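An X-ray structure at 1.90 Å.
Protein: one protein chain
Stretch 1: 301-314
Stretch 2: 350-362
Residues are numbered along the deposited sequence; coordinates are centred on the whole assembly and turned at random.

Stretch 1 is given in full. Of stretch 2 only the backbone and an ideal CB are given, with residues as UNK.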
# COMPACT_ATOMS: atom_id res chain seq x y z
N PRO A 301 -3.19 23.44 -17.85
CA PRO A 301 -2.61 24.19 -18.98
C PRO A 301 -1.56 25.14 -18.41
O PRO A 301 -1.81 25.79 -17.38
CB PRO A 301 -3.79 25.04 -19.53
CG PRO A 301 -4.96 24.61 -18.84
CD PRO A 301 -4.64 23.67 -17.70
N TYR A 302 -0.42 25.24 -19.09
CA TYR A 302 0.73 26.03 -18.65
C TYR A 302 1.12 26.85 -19.90
O TYR A 302 1.96 26.45 -20.67
CB TYR A 302 1.83 25.03 -18.25
CG TYR A 302 3.09 25.66 -17.69
CD1 TYR A 302 3.07 26.28 -16.47
CD2 TYR A 302 4.29 25.62 -18.38
CE1 TYR A 302 4.22 26.88 -15.96
CE2 TYR A 302 5.45 26.22 -17.87
CZ TYR A 302 5.42 26.83 -16.66
OH TYR A 302 6.53 27.46 -16.12
N GLY A 303 0.39 27.93 -20.13
CA GLY A 303 0.44 28.71 -21.38
C GLY A 303 0.15 27.82 -22.52
O GLY A 303 -0.89 27.20 -22.56
N GLY A 304 1.04 27.72 -23.48
CA GLY A 304 0.95 26.67 -24.49
C GLY A 304 1.51 25.29 -24.28
O GLY A 304 1.45 24.45 -25.17
N LEU A 305 2.02 25.01 -23.09
CA LEU A 305 2.43 23.67 -22.74
C LEU A 305 1.41 23.14 -21.68
O LEU A 305 0.39 23.76 -21.41
CB LEU A 305 3.84 23.69 -22.12
CG LEU A 305 4.82 24.52 -22.96
CD1 LEU A 305 6.04 24.71 -22.23
CD2 LEU A 305 5.08 23.87 -24.30
N PHE A 306 1.77 22.01 -21.09
CA PHE A 306 0.97 21.43 -20.04
C PHE A 306 1.84 21.13 -18.86
O PHE A 306 3.01 20.70 -19.05
CB PHE A 306 0.28 20.17 -20.57
CG PHE A 306 -0.71 20.48 -21.59
CD1 PHE A 306 -2.01 20.92 -21.21
CD2 PHE A 306 -0.38 20.37 -22.92
CE1 PHE A 306 -2.92 21.26 -22.21
CE2 PHE A 306 -1.31 20.72 -23.92
CZ PHE A 306 -2.55 21.15 -23.55
N GLU A 307 1.30 21.29 -17.67
CA GLU A 307 2.05 20.84 -16.45
C GLU A 307 1.34 19.63 -15.82
O GLU A 307 0.10 19.60 -15.71
CB GLU A 307 2.15 21.94 -15.42
CG GLU A 307 3.16 21.55 -14.27
CD GLU A 307 2.86 22.07 -12.85
OE1 GLU A 307 3.72 22.79 -12.28
OE2 GLU A 307 1.78 21.77 -12.30
N LEU A 308 2.10 18.60 -15.48
CA LEU A 308 1.60 17.49 -14.65
C LEU A 308 2.33 17.45 -13.29
O LEU A 308 3.55 17.75 -13.18
CB LEU A 308 1.79 16.20 -15.41
CG LEU A 308 1.04 15.97 -16.75
CD1 LEU A 308 1.65 16.80 -17.93
CD2 LEU A 308 1.12 14.66 -17.15
N ARG A 309 1.62 17.10 -12.23
CA ARG A 309 2.23 16.86 -10.92
C ARG A 309 1.30 15.94 -10.16
O ARG A 309 0.18 15.68 -10.58
CB ARG A 309 2.46 18.16 -10.12
CG ARG A 309 1.22 18.82 -9.68
CD ARG A 309 1.48 20.02 -8.85
NE ARG A 309 2.31 21.10 -9.47
CZ ARG A 309 2.79 22.12 -8.79
NH1 ARG A 309 2.58 22.27 -7.49
NH2 ARG A 309 3.47 23.04 -9.38
N HIS A 310 1.76 15.45 -9.00
CA HIS A 310 0.90 14.60 -8.17
C HIS A 310 -0.19 15.50 -7.58
O HIS A 310 0.08 16.60 -7.14
CB HIS A 310 1.74 13.96 -7.09
CG HIS A 310 1.13 12.78 -6.44
ND1 HIS A 310 0.02 12.88 -5.63
CD2 HIS A 310 1.53 11.51 -6.36
CE1 HIS A 310 -0.24 11.69 -5.12
NE2 HIS A 310 0.66 10.84 -5.55
N THR A 311 -1.43 15.02 -7.51
CA THR A 311 -2.45 15.76 -6.83
C THR A 311 -2.15 16.14 -5.36
O THR A 311 -2.58 17.21 -4.91
CB THR A 311 -3.77 15.03 -6.92
OG1 THR A 311 -3.58 13.70 -6.51
CG2 THR A 311 -4.31 15.01 -8.32
N LEU A 312 -1.40 15.34 -4.61
CA LEU A 312 -0.99 15.68 -3.27
C LEU A 312 -0.04 16.91 -3.22
O LEU A 312 0.15 17.51 -2.18
CB LEU A 312 -0.29 14.47 -2.54
CG LEU A 312 -1.20 13.26 -2.14
CD1 LEU A 312 -0.33 12.12 -1.63
CD2 LEU A 312 -2.19 13.67 -1.13
N ASP A 313 0.65 17.16 -4.34
CA ASP A 313 1.54 18.28 -4.50
C ASP A 313 0.84 19.51 -5.11
O ASP A 313 1.53 20.44 -5.45
CB ASP A 313 2.74 17.87 -5.43
CG ASP A 313 3.76 16.98 -4.71
OD1 ASP A 313 3.87 17.05 -3.44
OD2 ASP A 313 4.44 16.19 -5.42
N GLU A 314 -0.51 19.51 -5.31
CA GLU A 314 -1.21 20.73 -5.66
C GLU A 314 -0.79 21.89 -4.77
O GLU A 314 -0.60 21.68 -3.60
CB GLU A 314 -2.74 20.54 -5.62
CG GLU A 314 -3.42 21.70 -6.26
CD GLU A 314 -4.91 21.69 -6.23
OE1 GLU A 314 -5.54 20.68 -5.79
OE2 GLU A 314 -5.43 22.70 -6.76
N UNK A 350 0.20 4.49 -5.53
CA UNK A 350 1.56 4.52 -4.99
C UNK A 350 2.45 5.45 -5.79
O UNK A 350 3.65 5.37 -5.65
CB UNK A 350 2.16 3.11 -4.97
N UNK A 351 1.87 6.42 -6.53
CA UNK A 351 2.64 7.34 -7.35
C UNK A 351 3.41 8.16 -6.36
O UNK A 351 2.88 8.57 -5.37
CB UNK A 351 1.77 8.20 -8.27
N UNK A 352 4.69 8.38 -6.59
CA UNK A 352 5.47 9.22 -5.72
C UNK A 352 5.23 10.74 -5.92
O UNK A 352 4.78 11.19 -6.97
CB UNK A 352 6.95 8.90 -5.93
N UNK A 353 5.44 11.47 -4.84
CA UNK A 353 5.41 12.89 -4.79
C UNK A 353 6.78 13.46 -5.20
O UNK A 353 7.74 12.74 -5.39
CB UNK A 353 5.01 13.36 -3.39
N UNK A 354 6.78 14.75 -5.46
CA UNK A 354 8.02 15.51 -5.57
C UNK A 354 8.53 15.95 -6.94
O UNK A 354 9.57 16.59 -7.05
CB UNK A 354 9.13 14.67 -4.93
N UNK A 355 7.69 15.74 -7.93
CA UNK A 355 8.05 15.95 -9.32
C UNK A 355 7.06 16.86 -10.04
O UNK A 355 5.92 17.04 -9.59
CB UNK A 355 8.14 14.60 -10.04
N UNK A 356 7.48 17.47 -11.15
CA UNK A 356 6.53 18.14 -12.08
C UNK A 356 6.98 17.97 -13.54
O UNK A 356 8.16 18.08 -13.84
CB UNK A 356 6.41 19.63 -11.75
N UNK A 357 6.07 17.64 -14.43
CA UNK A 357 6.45 17.48 -15.80
C UNK A 357 5.90 18.63 -16.58
O UNK A 357 4.70 18.93 -16.47
CB UNK A 357 5.97 16.14 -16.37
N UNK A 358 6.73 19.25 -17.43
CA UNK A 358 6.23 20.28 -18.34
C UNK A 358 6.38 19.78 -19.75
O UNK A 358 7.49 19.55 -20.21
CB UNK A 358 6.97 21.61 -18.15
N UNK A 359 5.25 19.51 -20.42
CA UNK A 359 5.21 18.86 -21.74
C UNK A 359 4.54 19.74 -22.82
O UNK A 359 3.61 20.46 -22.56
CB UNK A 359 4.47 17.53 -21.63
N UNK A 360 5.13 19.71 -24.01
CA UNK A 360 4.55 20.31 -25.15
C UNK A 360 3.30 19.52 -25.55
O UNK A 360 3.16 18.35 -25.16
CB UNK A 360 5.57 20.38 -26.29
N UNK A 361 2.40 20.15 -26.29
CA UNK A 361 1.31 19.36 -26.79
C UNK A 361 1.66 18.11 -27.58
O UNK A 361 0.89 17.11 -27.51
CB UNK A 361 0.44 20.26 -27.67
N UNK A 362 2.75 18.15 -28.33
CA UNK A 362 3.13 17.03 -29.12
C UNK A 362 3.56 15.88 -28.22
O UNK A 362 3.48 14.78 -28.63
CB UNK A 362 4.24 17.42 -30.09

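Position 350 turns its CA-to-CB bond away from stretch 1, which offers it nothing within reach, so this contact hardly restricts the choice. It is Thr350, bonded elsewhere in the structure.

At 351 the bond points toward stretch 1, and the ideal CB lies 3.8 Å from CD2 of His310; an aliphatic residue of moderate size would suit. Leu351 packs its CB 3.7 Å from His310 CD2, while its carbonyl O receives a weak hydrogen bond from His310 NE2 (3.2 Å).

Position 352 points away, and its phi of -76° is compatible with proline among many others. Pro352 contributes mainly its carbonyl O, 3.3 Å from His310 CD2, near the plane of the imidazole.

At 353 the bond runs sideways between the imidazole of His310, the side chain of Leu312 and the carboxylate of Asp313. A long chain with an aliphatic stem would suit, as might a medium-sized apolar one. Arg353 places CG over the His310 ring, 4.2 Å from its centroid in a CH-pi contact, and Leu312 CD1 lies over one face of its guanidinium, whose nitrogens are bonded elsewhere in the structure.

The phi/psi of 106/8° at 354 by itself calls for glycine, since a CB would jam against the preceding carbonyl O. Gly354 donates its backbone N to Asp313 OD2 (2.7 Å).

From 355 the backbone runs antiparallel to strand 305-310. The bond at 355 goes sideways with no stretch 1 atom within 5.5 Å of the ideal CB, so stretch 1 sets no limit there and many sizes are possible; a large flat side chain could reach back to the backbone of Leu308 to His310. Trp355 does so: its six-membered ring lies under Arg309 CA, 4.0 Å from the centroid, and NE1 donates to Pro352 O (2.8 Å).

Position 356 shares a face with Glu307 and Arg309, its ideal CB 4.2 Å from Glu307 OE1. The carboxylate invites a donor, such as lysine or arginine, although Arg309 already engages it. Arg356 forms a salt bridge from NE to Glu307 OE1 (2.9 Å), and a water links that same oxygen to Arg356 NH1. Glu307 OE1 accepts from both arginines, and this shared negative charge helps offset the closeness of Arg309 NH2 and Arg356 NE, 4.4 Å apart.

At 357 the side chain joins the face of Phe306 and Leu308, with Leu308 CB 4.3 Å from the ideal CB; small or medium apolar residues fit. Ala357 exchanges two backbone hydrogen bonds with Leu308.

Position 358 returns to the Glu307 face, near Tyr302 and Leu305. A beta-branched aliphatic suits both strand and surroundings: Val358 sets CG1 3.7 Å from Leu305 CD1 and 3.8 Å from Tyr302 CD2.

Position 359 faces Leu308 CD1, favouring an aliphatic. Leu359 brings CD1 within 4.2 Å of that atom.

At 360 the bond points away overall and stretch 1 only grazes CB, restricting the choice little; a place right before a helix suits an N-capping Ser, Thr, Asp or Asn. The side chain of Ser360 caps a backbone N just past the stretch.

Position 361, beside Phe306 CE2, accepts a compact apolar residue; phi of -55° allows proline. Pro361 packs CG 3.9 Å from Phe306 CE2.

Position 362 is out of reach, so stretch 1 sets no preference and most residues would do; it is Ala362.

Stretch 2, residues 350-362: TLPRGWRAVLSPA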
# COMPACT_ATOMS: atom_id res chain seq x y z
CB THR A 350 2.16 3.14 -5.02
OG1 THR A 350 2.19 2.71 -6.37
CG2 THR A 350 1.33 2.15 -4.18
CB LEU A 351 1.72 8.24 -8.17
CG LEU A 351 2.26 9.04 -9.33
CD1 LEU A 351 2.67 8.10 -10.34
CD2 LEU A 351 1.18 9.97 -9.84
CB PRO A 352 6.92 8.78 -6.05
CG PRO A 352 6.85 8.50 -7.51
CD PRO A 352 5.48 7.84 -7.71
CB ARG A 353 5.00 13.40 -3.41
CG ARG A 353 3.57 13.16 -3.08
CD ARG A 353 3.28 13.43 -1.60
NE ARG A 353 3.71 12.32 -0.77
CZ ARG A 353 3.56 12.19 0.56
NH1 ARG A 353 3.01 13.16 1.26
NH2 ARG A 353 3.94 11.04 1.14
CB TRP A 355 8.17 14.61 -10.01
CG TRP A 355 6.85 13.84 -10.01
CD1 TRP A 355 6.46 12.97 -9.08
CD2 TRP A 355 5.78 13.91 -10.97
NE1 TRP A 355 5.25 12.50 -9.35
CE2 TRP A 355 4.77 13.09 -10.49
CE3 TRP A 355 5.58 14.61 -12.16
CZ2 TRP A 355 3.56 12.89 -11.19
CZ3 TRP A 355 4.40 14.41 -12.86
CH2 TRP A 355 3.39 13.60 -12.36
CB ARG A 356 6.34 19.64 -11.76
CG ARG A 356 7.39 20.57 -12.20
CD ARG A 356 7.32 21.92 -11.59
NE ARG A 356 6.62 22.90 -12.44
CZ ARG A 356 7.18 23.60 -13.42
NH1 ARG A 356 6.44 24.47 -14.10
NH2 ARG A 356 8.47 23.51 -13.68
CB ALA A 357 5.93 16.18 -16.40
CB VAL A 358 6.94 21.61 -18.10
CG1 VAL A 358 6.54 22.67 -19.17
CG2 VAL A 358 6.58 22.16 -16.76
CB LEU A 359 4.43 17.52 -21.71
CG LEU A 359 4.96 16.45 -20.77
CD1 LEU A 359 4.19 15.16 -20.83
CD2 LEU A 359 6.46 16.16 -20.95
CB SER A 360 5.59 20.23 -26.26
OG SER A 360 5.71 18.91 -26.70
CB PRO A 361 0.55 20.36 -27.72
CG PRO A 361 0.77 21.63 -27.04
CD PRO A 361 2.20 21.59 -26.58
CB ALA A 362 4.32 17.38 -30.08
O HOH W 1 4.13 25.70 -12.53
O HOH W 2 4.35 15.68 -8.03
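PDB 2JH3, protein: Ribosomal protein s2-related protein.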